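Local coordinates for protein Ribose/Galactose Isomerase (PDB 3ONO) that probably interconverts aldose and ketose sugar phosphates, as a member of the LacAB/RpiB family of isomerases, at residues P203-A206 against E207-S211. Residues are numbered along the deposited sequence; the frame is centred on the assembly and turned at random. Where two conformers were deposited one is given.
Sequences PEIA and EYVKS
I205 and V209 meet one turn apart on the C-terminal helix 203-212, and their contact is a compact example of how an amphipathic helix builds its inward ridge. The backbone sets the spacing: V209 N donates to I205 O at 2.8 Å in an almost straight bond (176°), one of a run of i to i+4 bonds in which E207, Y208 and K210 likewise donate to P203, E204 and A206.

V209 can be followed outward from this bond. Its CB stands 3.6 Å from I205 O. Beyond it, CG2 lies anti to the carbonyl carbon and beside the backbone N (CG1 is the branch anti to N, chi1 172°), which turns CG2 back along the helix to within 3.3 Å of I205 O. The same methyl reaches CG2 of I205 at 4.2 Å, a branch-to-branch van der Waals contact. Both side chains pack on F196 of helix 190-199 and I60 of helix 51-63.

Y208 flanks this ridge: its CB is 3.5 Å from E204 O, its side chain packs against L175 and R176 of helix 171-177, and its phenol OH is hydrogen-bonded to Q180 at the start of helix 180-186. On the outward side K210 lays CG 3.3 Å from A206 O, then extends nearly straight. Near the C-terminal end, S211 OG folds back to donate to Y208 O at 2.7 Å.

Each carbonyl of 203-206 is thus taken up by an amide one turn on, whereas the side chains of I205 and V209 add dispersion contact. The chemistry implies that main-chain bonding holds the turn, while the buried apolar branches pack it against helices 190-199 and 51-63.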
ATOM      1  N   PRO A 203     -10.757  -7.371  40.958  1.00 34.11           N
ATOM      2  CA  PRO A 203     -12.035  -7.897  41.428  1.00 33.83           C
ATOM      3  C   PRO A 203     -13.247  -7.045  41.092  1.00 34.90           C
ATOM      4  O   PRO A 203     -14.311  -7.618  40.831  1.00 37.24           O
ATOM      5  CB  PRO A 203     -11.838  -7.967  42.952  1.00 39.64           C
ATOM      6  CG  PRO A 203     -10.371  -8.251  43.098  1.00 39.77           C
ATOM      7  CD  PRO A 203      -9.704  -7.451  41.987  1.00 38.44           C
ATOM      8  N   GLU A 204     -13.127  -5.720  41.125  1.00 33.53           N
ATOM      9  CA  GLU A 204     -14.298  -4.895  40.878  1.00 34.55           C
ATOM     10  C   GLU A 204     -14.872  -5.168  39.480  1.00 32.47           C
ATOM     11  O   GLU A 204     -16.099  -5.180  39.287  1.00 31.21           O
ATOM     12  CB  GLU A 204     -14.023  -3.398  41.057  1.00 37.89           C
ATOM     13  CG  GLU A 204     -15.319  -2.579  40.917  1.00 41.08           C
ATOM     14  CD  GLU A 204     -15.134  -1.062  40.978  1.00 48.69           C
ATOM     15  OE1 GLU A 204     -13.983  -0.589  40.815  1.00 54.29           O
ATOM     16  OE2 GLU A 204     -16.160  -0.350  41.179  1.00 42.77           O
ATOM     17  N   ILE A 205     -13.980  -5.388  38.519  1.00 31.93           N
ATOM     18  CA  ILE A 205     -14.416  -5.674  37.151  1.00 28.10           C
ATOM     19  C   ILE A 205     -15.066  -7.058  37.072  1.00 30.88           C
ATOM     20  O   ILE A 205     -16.141  -7.216  36.493  1.00 31.39           O
ATOM     21  CB  ILE A 205     -13.262  -5.548  36.155  1.00 28.70           C
ATOM     22  CG1 ILE A 205     -12.700  -4.123  36.198  1.00 26.03           C
ATOM     23  CG2 ILE A 205     -13.744  -5.903  34.746  1.00 27.21           C
ATOM     24  CD1 ILE A 205     -11.576  -3.874  35.180  1.00 26.61           C
ATOM     25  N   ALA A 206     -14.438  -8.048  37.697  1.00 30.70           N
ATOM     26  CA  ALA A 206     -15.014  -9.385  37.738  1.00 36.34           C
ATOM     27  C   ALA A 206     -16.419  -9.349  38.344  1.00 36.04           C
ATOM     28  O   ALA A 206     -17.361  -9.935  37.803  1.00 35.58           O
ATOM     29  CB  ALA A 206     -14.127 -10.314  38.530  1.00 37.92           C
ATOM     30  N   GLU A 207     -16.569  -8.658  39.466  0.57 36.09           N
ATOM     31  CA  GLU A 207     -17.874  -8.607  40.115  0.57 37.52           C
ATOM     32  C   GLU A 207     -18.910  -7.934  39.226  0.57 36.77           C
ATOM     33  O   GLU A 207     -20.060  -8.374  39.156  0.57 35.63           O
ATOM     34  CB  GLU A 207     -17.786  -7.927  41.483  0.57 42.89           C
ATOM     35  CG  GLU A 207     -17.172  -8.816  42.563  0.57 51.37           C
ATOM     36  CD  GLU A 207     -17.907 -10.142  42.727  0.57 56.28           C
ATOM     37  OE1 GLU A 207     -19.131 -10.119  42.985  0.57 56.43           O
ATOM     38  OE2 GLU A 207     -17.259 -11.205  42.587  0.57 58.54           O
ATOM     39  N   TYR A 208     -18.498  -6.876  38.530  1.00 35.48           N
ATOM     40  CA  TYR A 208     -19.403  -6.192  37.618  1.00 34.47           C
ATOM     41  C   TYR A 208     -19.811  -7.117  36.476  1.00 35.19           C
ATOM     42  O   TYR A 208     -20.995  -7.224  36.159  1.00 32.42           O
ATOM     43  CB  TYR A 208     -18.764  -4.919  37.049  1.00 30.97           C
ATOM     44  CG  TYR A 208     -19.520  -4.363  35.868  1.00 28.18           C
ATOM     45  CD1 TYR A 208     -20.798  -3.838  36.023  1.00 30.35           C
ATOM     46  CD2 TYR A 208     -18.950  -4.357  34.588  1.00 26.09           C
ATOM     47  CE1 TYR A 208     -21.503  -3.332  34.950  1.00 29.53           C
ATOM     48  CE2 TYR A 208     -19.645  -3.845  33.506  1.00 25.78           C
ATOM     49  CZ  TYR A 208     -20.914  -3.335  33.687  1.00 28.06           C
ATOM     50  OH  TYR A 208     -21.619  -2.836  32.622  1.00 27.46           O
ATOM     51  N   VAL A 209     -18.828  -7.759  35.846  1.00 29.73           N
ATOM     52  CA  VAL A 209     -19.110  -8.711  34.767  1.00 28.82           C
ATOM     53  C   VAL A 209     -20.046  -9.826  35.253  1.00 33.49           C
ATOM     54  O   VAL A 209     -21.045 -10.131  34.601  1.00 33.30           O
ATOM     55  CB  VAL A 209     -17.831  -9.293  34.159  1.00 29.30           C
ATOM     56  CG1 VAL A 209     -18.167 -10.423  33.190  1.00 34.30           C
ATOM     57  CG2 VAL A 209     -17.038  -8.183  33.454  1.00 29.78           C
ATOM     58  N   LYS A 210     -19.746 -10.403  36.414  1.00 32.94           N
ATOM     59  CA  LYS A 210     -20.607 -11.443  36.996  1.00 39.02           C
ATOM     60  C   LYS A 210     -22.066 -10.993  37.119  1.00 42.29           C
ATOM     61  O   LYS A 210     -22.991 -11.761  36.839  1.00 43.35           O
ATOM     62  CB  LYS A 210     -20.092 -11.888  38.371  1.00 50.25           C
ATOM     63  CG  LYS A 210     -18.863 -12.778  38.302  1.00 59.96           C
ATOM     64  CD  LYS A 210     -18.459 -13.348  39.664  1.00 68.14           C
ATOM     65  CE  LYS A 210     -17.199 -14.209  39.521  1.00 74.85           C
ATOM     66  NZ  LYS A 210     -16.924 -15.077  40.699  1.00 80.90           N
ATOM     67  N   SER A 211     -22.264  -9.745  37.529  1.00 34.62           N
ATOM     68  CA  SER A 211     -23.603  -9.218  37.722  1.00 35.35           C
ATOM     69  C   SER A 211     -24.418  -9.150  36.432  1.00 39.62           C
ATOM     70  O   SER A 211     -25.651  -9.088  36.473  1.00 41.74           O
ATOM     71  CB  SER A 211     -23.545  -7.846  38.402  1.00 36.25           C
ATOM     72  OG  SER A 211     -23.258  -6.803  37.483  1.00 35.67           O
TER